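PDB 4J1Q: polyketide synthase PksJ from Bacillus subtilis subsp. subtilis, which probably catalyses the NADPH-dependent, stereoselective reduction of alpha- and beta-keto groups on intermediates of the bacillaene polyketide assembly line, through its ketoreductase domain. Local coordinates for residues E46-L51 / I108-I113; V144-K149 / Q171-A176; M197-E202 / A418-I423. One frame throughout, in Å; residues are numbered along the deposited sequence.

Contact 1 of 3, residues E46-L51 / I108-I113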
loop_
_atom_site.group_PDB
_atom_site.type_symbol
_atom_site.label_atom_id
_atom_site.label_comp_id
_atom_site.label_asym_id
_atom_site.label_seq_id
_atom_site.Cartn_x
_atom_site.Cartn_y
_atom_site.Cartn_z
ATOM N N GLU A 46 -21.220 18.157 9.554
ATOM C CA GLU A 46 -20.882 18.370 8.152
ATOM C C GLU A 46 -20.805 17.072 7.353
ATOM O O GLU A 46 -20.462 16.015 7.885
ATOM C CB GLU A 46 -19.574 19.158 8.030
ATOM C CG GLU A 46 -19.443 19.954 6.738
ATOM C CD GLU A 46 -18.378 21.040 6.816
ATOM O OE1 GLU A 46 -17.807 21.385 5.754
ATOM O OE2 GLU A 46 -18.116 21.549 7.930
ATOM N N HIS A 47 -21.164 17.157 6.077
ATOM C CA HIS A 47 -21.134 16.010 5.181
ATOM C C HIS A 47 -20.425 16.355 3.910
ATOM O O HIS A 47 -20.848 17.258 3.161
ATOM C CB HIS A 47 -22.538 15.525 4.852
ATOM C CG HIS A 47 -22.567 14.240 4.051
ATOM N ND1 HIS A 47 -23.602 13.386 4.091
ATOM C CD2 HIS A 47 -21.616 13.665 3.205
ATOM C CE1 HIS A 47 -23.353 12.338 3.285
ATOM N NE2 HIS A 47 -22.149 12.525 2.719
ATOM N N ILE A 48 -19.341 15.614 3.651
ATOM C CA ILE A 48 -18.507 15.854 2.481
ATOM C C ILE A 48 -18.380 14.604 1.643
ATOM O O ILE A 48 -18.171 13.509 2.172
ATOM C CB ILE A 48 -17.102 16.329 2.871
ATOM C CG1 ILE A 48 -17.199 17.559 3.753
ATOM C CG2 ILE A 48 -16.266 16.617 1.630
ATOM C CD1 ILE A 48 -15.913 18.337 3.856
ATOM N N ILE A 49 -18.534 14.769 0.335
ATOM C CA ILE A 49 -18.376 13.667 -0.595
ATOM C C ILE A 49 -17.428 14.042 -1.717
ATOM O O ILE A 49 -17.544 15.118 -2.300
ATOM C CB ILE A 49 -19.716 13.182 -1.169
ATOM C CG1 ILE A 49 -20.452 14.323 -1.854
ATOM C CG2 ILE A 49 -20.583 12.623 -0.056
ATOM C CD1 ILE A 49 -21.778 13.917 -2.478
ATOM N N VAL A 50 -16.431 13.187 -1.943
ATOM C CA VAL A 50 -15.374 13.454 -2.910
ATOM C C VAL A 50 -15.467 12.428 -4.023
ATOM O O VAL A 50 -15.465 11.238 -3.753
ATOM C CB VAL A 50 -13.983 13.354 -2.243
ATOM C CG1 VAL A 50 -12.868 13.698 -3.217
ATOM C CG2 VAL A 50 -13.921 14.243 -1.019
ATOM N N LEU A 51 -15.602 12.894 -5.262
ATOM C CA LEU A 51 -15.747 12.013 -6.434
ATOM C C LEU A 51 -14.472 12.005 -7.267
ATOM O O LEU A 51 -14.034 13.046 -7.758
ATOM C CB LEU A 51 -16.915 12.457 -7.331
ATOM C CG LEU A 51 -18.093 13.195 -6.709
ATOM C CD1 LEU A 51 -18.915 13.856 -7.810
ATOM C CD2 LEU A 51 -18.949 12.228 -5.896
ATOM N N ILE A 108 -17.840 15.045 11.590
ATOM C CA ILE A 108 -17.899 15.187 10.169
ATOM C C ILE A 108 -17.764 13.858 9.445
ATOM O O ILE A 108 -17.206 12.910 9.974
ATOM C CB ILE A 108 -16.851 16.180 9.674
ATOM C CG1 ILE A 108 -16.822 17.403 10.606
ATOM C CG2 ILE A 108 -17.115 16.528 8.216
ATOM C CD1 ILE A 108 -16.352 18.690 9.962
ATOM N N ILE A 109 -18.355 13.804 8.256
ATOM C CA ILE A 109 -18.340 12.625 7.426
ATOM C C ILE A 109 -17.777 12.977 6.047
ATOM O O ILE A 109 -18.200 13.964 5.427
ATOM C CB ILE A 109 -19.751 12.010 7.278
ATOM C CG1 ILE A 109 -19.649 10.682 6.528
ATOM C CG2 ILE A 109 -20.671 12.966 6.525
ATOM C CD1 ILE A 109 -20.830 9.746 6.717
ATOM N N ILE A 110 -16.721 12.261 5.651
ATOM C CA ILE A 110 -16.263 12.282 4.268
ATOM C C ILE A 110 -16.483 10.927 3.633
ATOM O O ILE A 110 -16.124 9.904 4.211
ATOM C CB ILE A 110 -14.770 12.620 4.149
ATOM C CG1 ILE A 110 -14.373 13.637 5.205
ATOM C CG2 ILE A 110 -14.447 13.124 2.748
ATOM C CD1 ILE A 110 -12.914 14.021 5.130
ATOM N N GLN A 111 -17.032 10.938 2.424
ATOM C CA GLN A 111 -17.194 9.734 1.643
ATOM C C GLN A 111 -16.514 9.921 0.302
ATOM O O GLN A 111 -16.799 10.892 -0.431
ATOM C CB GLN A 111 -18.668 9.436 1.413
ATOM C CG GLN A 111 -19.502 9.478 2.679
ATOM C CD GLN A 111 -20.955 9.127 2.417
ATOM O OE1 GLN A 111 -21.639 9.828 1.673
ATOM N NE2 GLN A 111 -21.418 8.019 2.992
ATOM N N ALA A 112 -15.619 8.993 -0.018
ATOM C CA ALA A 112 -14.924 9.031 -1.289
ATOM C C ALA A 112 -15.595 8.070 -2.223
ATOM O O ALA A 112 -15.893 6.923 -1.856
ATOM C CB ALA A 112 -13.461 8.671 -1.124
ATOM N N ILE A 113 -15.896 8.560 -3.419
ATOM C CA ILE A 113 -16.524 7.720 -4.412
ATOM C C ILE A 113 -15.507 7.352 -5.460
ATOM O O ILE A 113 -14.917 8.216 -6.097
ATOM C CB ILE A 113 -17.747 8.395 -5.044
ATOM C CG1 ILE A 113 -18.540 9.151 -3.975
ATOM C CG2 ILE A 113 -18.631 7.362 -5.695
ATOM C CD1 ILE A 113 -19.137 8.305 -2.869
#
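The carbonyl oxygen of Ile48 is gripped twice by the facing strand. Gln111 N donates to Ile48 O at 2.8 Å, and Ile110 CA sends a C-H toward the same Ile48 O from 3.1 Å. The other rungs repeat this scheme in parallel register, from Ile109 N on Glu46 O to Ile113 N on Val50 O, the last at 2.7 Å and almost straight (170°). The sheet face carrying His47, Ile49 and Leu51 has the one side-chain hydrogen bond of the contact, from His47 NE2 to Gln111 OE1 at 2.9 Å. The acceptor lies close to the imidazole plane, yet the donor stands 57° out of the amide plane of Gln111, not on a lone pair, and the bond is bent (137° at the hydrogen). Ile109 covers one face of the same ring: its CG2, placed between backbone N and carbonyl carbon, stands 3.6 Å from the centroid of the His47 ring in a CH-pi contact. The two strands are neighbours inside a Rossmann-like parallel sheet, strand 46-52 between strands 70-74 and 108-115, in the part of the chain away from the bound NADPH. The buried Gln111 amide is fixed from its nitrogen end too, NE2 donating to Gln143 OE1 and Leu160 O. On the opposite face Ile110 CG2 lies against Val50 CG2 at 4.0 Å. At the N-terminal end of the pair Glu46 runs extended beside Ile108, Glu46 CB touching Ile108 CG2 at 3.6 Å, while its carboxylate forms salt bridges with Lys99 and Lys102.

Contact 2 of 3, residues V144-K149 / Q171-A176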
loop_
_atom_site.group_PDB
_atom_site.type_symbol
_atom_site.label_atom_id
_atom_site.label_comp_id
_atom_site.label_asym_id
_atom_site.label_seq_id
_atom_site.Cartn_x
_atom_site.Cartn_y
_atom_site.Cartn_z
ATOM N N VAL A 144 -14.600 5.035 2.153
ATOM C CA VAL A 144 -14.303 4.964 0.744
ATOM C C VAL A 144 -15.299 4.006 0.122
ATOM O O VAL A 144 -15.599 2.961 0.692
ATOM C CB VAL A 144 -12.857 4.488 0.516
ATOM C CG1 VAL A 144 -12.600 3.275 1.386
ATOM C CG2 VAL A 144 -12.622 4.165 -0.947
ATOM N N ILE A 145 -15.945 4.457 -0.942
ATOM C CA ILE A 145 -17.032 3.714 -1.553
ATOM C C ILE A 145 -16.717 3.484 -3.022
ATOM O O ILE A 145 -16.694 4.425 -3.820
ATOM C CB ILE A 145 -18.363 4.477 -1.426
ATOM C CG1 ILE A 145 -18.825 4.499 0.039
ATOM C CG2 ILE A 145 -19.418 3.862 -2.340
ATOM C CD1 ILE A 145 -19.650 5.714 0.398
ATOM N N GLU A 146 -16.475 2.228 -3.369
ATOM C CA GLU A 146 -16.056 1.868 -4.719
ATOM C C GLU A 146 -17.288 1.442 -5.515
ATOM O O GLU A 146 -18.079 0.629 -5.047
ATOM C CB GLU A 146 -15.043 0.709 -4.670
ATOM C CG GLU A 146 -13.791 1.004 -3.848
ATOM C CD GLU A 146 -13.012 -0.252 -3.444
ATOM O OE1 GLU A 146 -12.757 -1.137 -4.307
ATOM O OE2 GLU A 146 -12.625 -0.336 -2.257
ATOM N N ILE A 147 -17.459 1.995 -6.710
ATOM C CA ILE A 147 -18.696 1.798 -7.456
ATOM C C ILE A 147 -18.387 1.393 -8.879
ATOM O O ILE A 147 -17.655 2.090 -9.584
ATOM C CB ILE A 147 -19.529 3.078 -7.501
ATOM C CG1 ILE A 147 -19.955 3.473 -6.090
ATOM C CG2 ILE A 147 -20.731 2.902 -8.428
ATOM C CD1 ILE A 147 -20.616 4.831 -6.014
ATOM N N GLU A 148 -18.982 0.286 -9.306
ATOM C CA GLU A 148 -18.718 -0.294 -10.623
ATOM C C GLU A 148 -19.173 0.600 -11.784
ATOM O O GLU A 148 -18.436 0.780 -12.759
ATOM C CB GLU A 148 -19.352 -1.687 -10.732
ATOM C CG GLU A 148 -19.660 -2.140 -12.151
ATOM C CD GLU A 148 -18.535 -2.945 -12.787
ATOM O OE1 GLU A 148 -17.889 -3.766 -12.095
ATOM O OE2 GLU A 148 -18.310 -2.777 -14.002
ATOM N N LYS A 149 -20.391 1.130 -11.697
ATOM C CA LYS A 149 -20.822 2.205 -12.604
ATOM C C LYS A 149 -21.801 3.103 -11.882
ATOM O O LYS A 149 -23.006 2.881 -11.945
ATOM C CB LYS A 149 -21.496 1.652 -13.872
ATOM C CG LYS A 149 -20.855 0.399 -14.459
ATOM C CD LYS A 149 -19.510 0.706 -15.094
ATOM C CE LYS A 149 -19.633 0.837 -16.598
ATOM N NZ LYS A 149 -18.536 1.716 -17.083
ATOM N N GLN A 171 -14.770 0.560 4.366
ATOM C CA GLN A 171 -14.595 0.296 2.954
ATOM C C GLN A 171 -15.772 -0.487 2.418
ATOM O O GLN A 171 -16.116 -1.555 2.918
ATOM C CB GLN A 171 -13.290 -0.438 2.694
ATOM C CG GLN A 171 -12.086 0.381 3.108
ATOM C CD GLN A 171 -10.813 -0.426 3.082
ATOM O OE1 GLN A 171 -10.547 -1.213 3.997
ATOM N NE2 GLN A 171 -10.080 -0.316 1.990
ATOM N N ILE A 172 -16.400 0.071 1.402
ATOM C CA ILE A 172 -17.689 -0.388 0.958
ATOM C C ILE A 172 -17.654 -0.544 -0.558
ATOM O O ILE A 172 -16.949 0.190 -1.241
ATOM C CB ILE A 172 -18.819 0.561 1.447
ATOM C CG1 ILE A 172 -18.941 0.438 2.972
ATOM C CG2 ILE A 172 -20.154 0.183 0.815
ATOM C CD1 ILE A 172 -19.638 1.593 3.659
ATOM N N ARG A 173 -18.282 -1.599 -1.049
ATOM C CA ARG A 173 -18.256 -1.909 -2.457
ATOM C C ARG A 173 -19.674 -2.141 -3.032
ATOM O O ARG A 173 -20.414 -2.989 -2.544
ATOM C CB ARG A 173 -17.410 -3.139 -2.691
ATOM C CG ARG A 173 -17.033 -3.327 -4.148
ATOM C CD ARG A 173 -15.637 -3.901 -4.252
ATOM N NE ARG A 173 -15.458 -4.585 -5.526
ATOM C CZ ARG A 173 -14.330 -4.589 -6.226
ATOM N NH1 ARG A 173 -14.271 -5.256 -7.372
ATOM N NH2 ARG A 173 -13.266 -3.932 -5.779
ATOM N N TYR A 174 -19.998 -1.426 -4.104
ATOM C CA TYR A 174 -21.219 -1.671 -4.860
ATOM C C TYR A 174 -20.885 -2.100 -6.279
ATOM O O TYR A 174 -20.242 -1.349 -7.016
ATOM C CB TYR A 174 -22.091 -0.413 -4.905
ATOM C CG TYR A 174 -22.564 0.053 -3.551
ATOM C CD1 TYR A 174 -23.553 -0.644 -2.856
ATOM C CD2 TYR A 174 -22.037 1.204 -2.968
ATOM C CE1 TYR A 174 -24.008 -0.203 -1.623
ATOM C CE2 TYR A 174 -22.460 1.632 -1.721
ATOM C CZ TYR A 174 -23.457 0.935 -1.060
ATOM O OH TYR A 174 -23.908 1.373 0.163
ATOM N N GLU A 175 -21.232 -3.342 -6.607
ATOM C CA GLU A 175 -21.151 -3.847 -7.971
ATOM C C GLU A 175 -22.165 -4.998 -8.092
ATOM O O GLU A 175 -22.310 -5.788 -7.167
ATOM C CB GLU A 175 -19.748 -4.387 -8.240
ATOM C CG GLU A 175 -19.455 -5.675 -7.518
ATOM C CD GLU A 175 -18.041 -6.156 -7.752
ATOM O OE1 GLU A 175 -17.640 -6.292 -8.929
ATOM O OE2 GLU A 175 -17.338 -6.453 -6.752
ATOM N N ALA A 176 -22.921 -5.038 -9.186
ATOM C CA ALA A 176 -23.889 -6.130 -9.445
ATOM C C ALA A 176 -24.982 -6.294 -8.370
ATOM O O ALA A 176 -25.282 -7.420 -7.928
ATOM C CB ALA A 176 -23.162 -7.452 -9.672
#
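Glu146 and Arg173 sit opposite each other on parallel strands that helix 156-164 connects, a beta-alpha-beta unit of the Rossmann-like sheet. Starting from the backbone, CB of Glu146 lies 4.0 Å from Ile172 O, the oxygen that already accepts a nearly linear bond from Glu146 N. CG, anti to the carbonyl carbon (chi1 -58°), stays alongside that oxygen, and the extended chain then carries the carboxylate across to the neighbouring strand. At the tip, Glu146 OE1 meets Arg173 NH2 at 3.2 Å in a salt bridge whose hydrogen bond is weak, the carboxylate and guanidinium planes standing 76° apart. Within its own strand, Arg173 NE makes a shorter, straighter bond to Glu175 OE2 (2.9 Å, 163°), close to the guanidinium plane though OE2 is met from above the carboxylate plane. This three-residue network on one sheet face probably tempers the charge of the buried Glu146. The other face is largely apolar. There Ile145 CG2 lies in the plane of the Tyr174 ring at its edge, 3.8 Å from Tyr174 CD2, on the face that helix 156-164 covers; Tyr174 OH is hydrogen-bonded to Asp163 OD2 of that helix and to Arg179 NE. Where strand 144-147 gives way to loop, Glu148 N still bonds to Tyr174 O. Beyond it, Glu148 CB touches Glu175 CB at 3.7 Å. The acidic tips stay apart, Glu148 OE1 lying 4.1 Å from Glu175 OE1.

Contact 3 of 3, residues M197-E202 / A418-I423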
loop_
_atom_site.group_PDB
_atom_site.type_symbol
_atom_site.label_atom_id
_atom_site.label_comp_id
_atom_site.label_asym_id
_atom_site.label_seq_id
_atom_site.Cartn_x
_atom_site.Cartn_y
_atom_site.Cartn_z
ATOM N N MET A 197 9.709 -22.414 -2.395
ATOM C CA MET A 197 10.402 -21.159 -2.652
ATOM C C MET A 197 10.507 -20.789 -4.117
ATOM O O MET A 197 10.428 -21.646 -4.991
ATOM C CB MET A 197 11.771 -21.176 -2.010
ATOM C CG MET A 197 11.681 -21.419 -0.518
ATOM S SD MET A 197 13.290 -21.747 0.209
ATOM C CE MET A 197 12.867 -21.598 1.941
ATOM N N PRO A 198 10.654 -19.495 -4.389
ATOM C CA PRO A 198 10.562 -18.944 -5.734
ATOM C C PRO A 198 11.921 -18.814 -6.430
ATOM O O PRO A 198 11.988 -18.356 -7.577
ATOM C CB PRO A 198 9.986 -17.550 -5.483
ATOM C CG PRO A 198 10.510 -17.182 -4.130
ATOM C CD PRO A 198 10.444 -18.468 -3.355
ATOM N N TRP A 199 12.987 -19.179 -5.733
ATOM C CA TRP A 199 14.346 -18.926 -6.220
ATOM C C TRP A 199 14.777 -19.788 -7.386
ATOM O O TRP A 199 14.611 -21.010 -7.365
ATOM C CB TRP A 199 15.332 -19.068 -5.077
ATOM C CG TRP A 199 14.922 -18.308 -3.851
ATOM C CD1 TRP A 199 14.777 -18.795 -2.551
ATOM C CD2 TRP A 199 14.520 -16.898 -3.777
ATOM N NE1 TRP A 199 14.422 -17.775 -1.688
ATOM C CE2 TRP A 199 14.220 -16.629 -2.367
ATOM C CE3 TRP A 199 14.426 -15.873 -4.695
ATOM C CZ2 TRP A 199 13.839 -15.385 -1.924
ATOM C CZ3 TRP A 199 14.043 -14.608 -4.240
ATOM C CH2 TRP A 199 13.742 -14.371 -2.889
ATOM N N ARG A 200 15.343 -19.145 -8.409
ATOM C CA ARG A 200 16.143 -19.823 -9.433
ATOM C C ARG A 200 17.625 -19.626 -9.150
ATOM O O ARG A 200 18.107 -18.490 -9.050
ATOM C CB ARG A 200 15.828 -19.265 -10.822
ATOM C CG ARG A 200 14.408 -19.527 -11.278
ATOM C CD ARG A 200 14.166 -18.952 -12.659
ATOM N NE ARG A 200 12.785 -19.177 -13.075
ATOM C CZ ARG A 200 12.261 -18.714 -14.203
ATOM N NH1 ARG A 200 13.008 -17.999 -15.037
ATOM N NH2 ARG A 200 10.988 -18.955 -14.488
ATOM N N ASP A 201 18.349 -20.747 -9.079
ATOM C CA ASP A 201 19.737 -20.748 -8.631
ATOM C C ASP A 201 20.584 -19.830 -9.490
ATOM O O ASP A 201 21.396 -19.062 -8.979
ATOM C CB ASP A 201 20.324 -22.157 -8.634
ATOM C CG ASP A 201 19.964 -22.942 -7.383
ATOM O OD1 ASP A 201 20.330 -22.514 -6.264
ATOM O OD2 ASP A 201 19.299 -23.987 -7.517
ATOM N N GLU A 202 20.339 -19.851 -10.793
ATOM C CA GLU A 202 20.784 -18.748 -11.629
ATOM C C GLU A 202 19.626 -17.789 -11.915
ATOM O O GLU A 202 18.466 -18.126 -11.686
ATOM C CB GLU A 202 21.425 -19.266 -12.921
ATOM C CG GLU A 202 22.627 -20.181 -12.690
ATOM C CD GLU A 202 23.653 -20.128 -13.811
ATOM O OE1 GLU A 202 23.252 -20.254 -14.989
ATOM O OE2 GLU A 202 24.866 -20.004 -13.507
ATOM N N ALA A 418 6.816 -16.040 6.759
ATOM C CA ALA A 418 5.599 -15.395 6.271
ATOM C C ALA A 418 5.748 -14.987 4.804
ATOM O O ALA A 418 4.847 -15.157 3.999
ATOM C CB ALA A 418 5.291 -14.182 7.119
ATOM N N PHE A 419 6.934 -14.534 4.452
ATOM C CA PHE A 419 7.216 -14.188 3.080
ATOM C C PHE A 419 7.014 -15.370 2.151
ATOM O O PHE A 419 6.355 -15.231 1.129
ATOM C CB PHE A 419 8.624 -13.645 2.957
ATOM C CG PHE A 419 9.060 -13.407 1.537
ATOM C CD1 PHE A 419 8.703 -12.244 0.859
ATOM C CD2 PHE A 419 9.936 -14.308 0.909
ATOM C CE1 PHE A 419 9.151 -12.011 -0.432
ATOM C CE2 PHE A 419 10.408 -14.071 -0.371
ATOM C CZ PHE A 419 10.062 -12.898 -1.029
ATOM N N TYR A 420 7.577 -16.527 2.510
ATOM C CA TYR A 420 7.420 -17.740 1.710
ATOM C C TYR A 420 5.974 -18.253 1.710
ATOM O O TYR A 420 5.418 -18.581 0.659
ATOM C CB TYR A 420 8.400 -18.844 2.167
ATOM C CG TYR A 420 9.834 -18.578 1.745
ATOM C CD1 TYR A 420 10.140 -18.344 0.412
ATOM C CD2 TYR A 420 10.859 -18.462 2.681
ATOM C CE1 TYR A 420 11.421 -18.007 0.009
ATOM C CE2 TYR A 420 12.156 -18.140 2.292
ATOM C CZ TYR A 420 12.432 -17.922 0.948
ATOM O OH TYR A 420 13.721 -17.645 0.527
ATOM N N GLN A 421 5.348 -18.260 2.880
ATOM C CA GLN A 421 3.949 -18.648 2.972
ATOM C C GLN A 421 3.046 -17.741 2.125
ATOM O O GLN A 421 2.019 -18.191 1.609
ATOM C CB GLN A 421 3.482 -18.582 4.418
ATOM C CG GLN A 421 4.034 -19.659 5.323
ATOM C CD GLN A 421 3.490 -19.537 6.730
ATOM O OE1 GLN A 421 2.395 -19.014 6.941
ATOM N NE2 GLN A 421 4.262 -20.001 7.702
ATOM N N GLY A 422 3.407 -16.461 2.022
ATOM C CA GLY A 422 2.584 -15.502 1.289
ATOM C C GLY A 422 2.628 -15.773 -0.196
ATOM O O GLY A 422 1.645 -15.608 -0.890
ATOM N N ILE A 423 3.779 -16.218 -0.681
ATOM C CA ILE A 423 3.928 -16.504 -2.093
ATOM C C ILE A 423 3.060 -17.696 -2.500
ATOM O O ILE A 423 2.266 -17.593 -3.442
ATOM C CB ILE A 423 5.393 -16.798 -2.452
ATOM C CG1 ILE A 423 6.251 -15.555 -2.178
ATOM C CG2 ILE A 423 5.504 -17.280 -3.893
ATOM C CD1 ILE A 423 7.676 -15.637 -2.695
#
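Met197 lays its side chain over one face of the Tyr420 ring, and Phe419 backs the opposite face, so that the buried tyrosine is the closely fitted part of this contact. Met197 CG makes a CH-pi contact 3.7 Å from the Tyr420 ring centroid, and the extended chain takes SD across the same face, a Met-aromatic contact with the sulfur 4.3 Å from that centroid. Pro198 comes at the ring edge, its CD lying 3.5 Å from Tyr420 CE1, and Pro198 CG meets Ile423 CD1 at 3.5 Å. The contact thus joins the loop before strand 204-208 to helix 412-425, beside helix 213-226 and strand 332-338 of the Rossmann-type core; the Phe419 side chain is about 10 Å from the bound NADPH. Trp199 NE1 points at Tyr420 OH near the indole plane, but their 2.3 Å separation is too short to be sound and the bond's true length is doubtful. Fit is looser further along the indole, where Trp199 CZ2 and Phe419 CE2 are 4.0 Å apart. Toward solvent the contact ends at Met197, partly exposed at its margin, whereas Phe419 and Tyr420 are buried.

In the fold
Contacts 1 and 2 are buried and belong to one run of parallel strands: strands 108-115 and 140-147 are neighbours, joined by a probable hydrogen bond from Ile145 N to Ala112 O (2.6 Å), and Ile113 packs on Ile147. Both rest on backbone ladders, but contact 1 adds a histidine-glutamine hydrogen bond amid aliphatic side chains, whereas contact 2, next to where parallel order gives way to antiparallel strands, adds a charged network. Contact 3 lies on the other side of the chain's centre from contact 1, the two centres about 42 Å apart. Partly buried and without a ladder, it joins loop to helix through aromatic, sulfur and proline contacts in the cofactor-binding half.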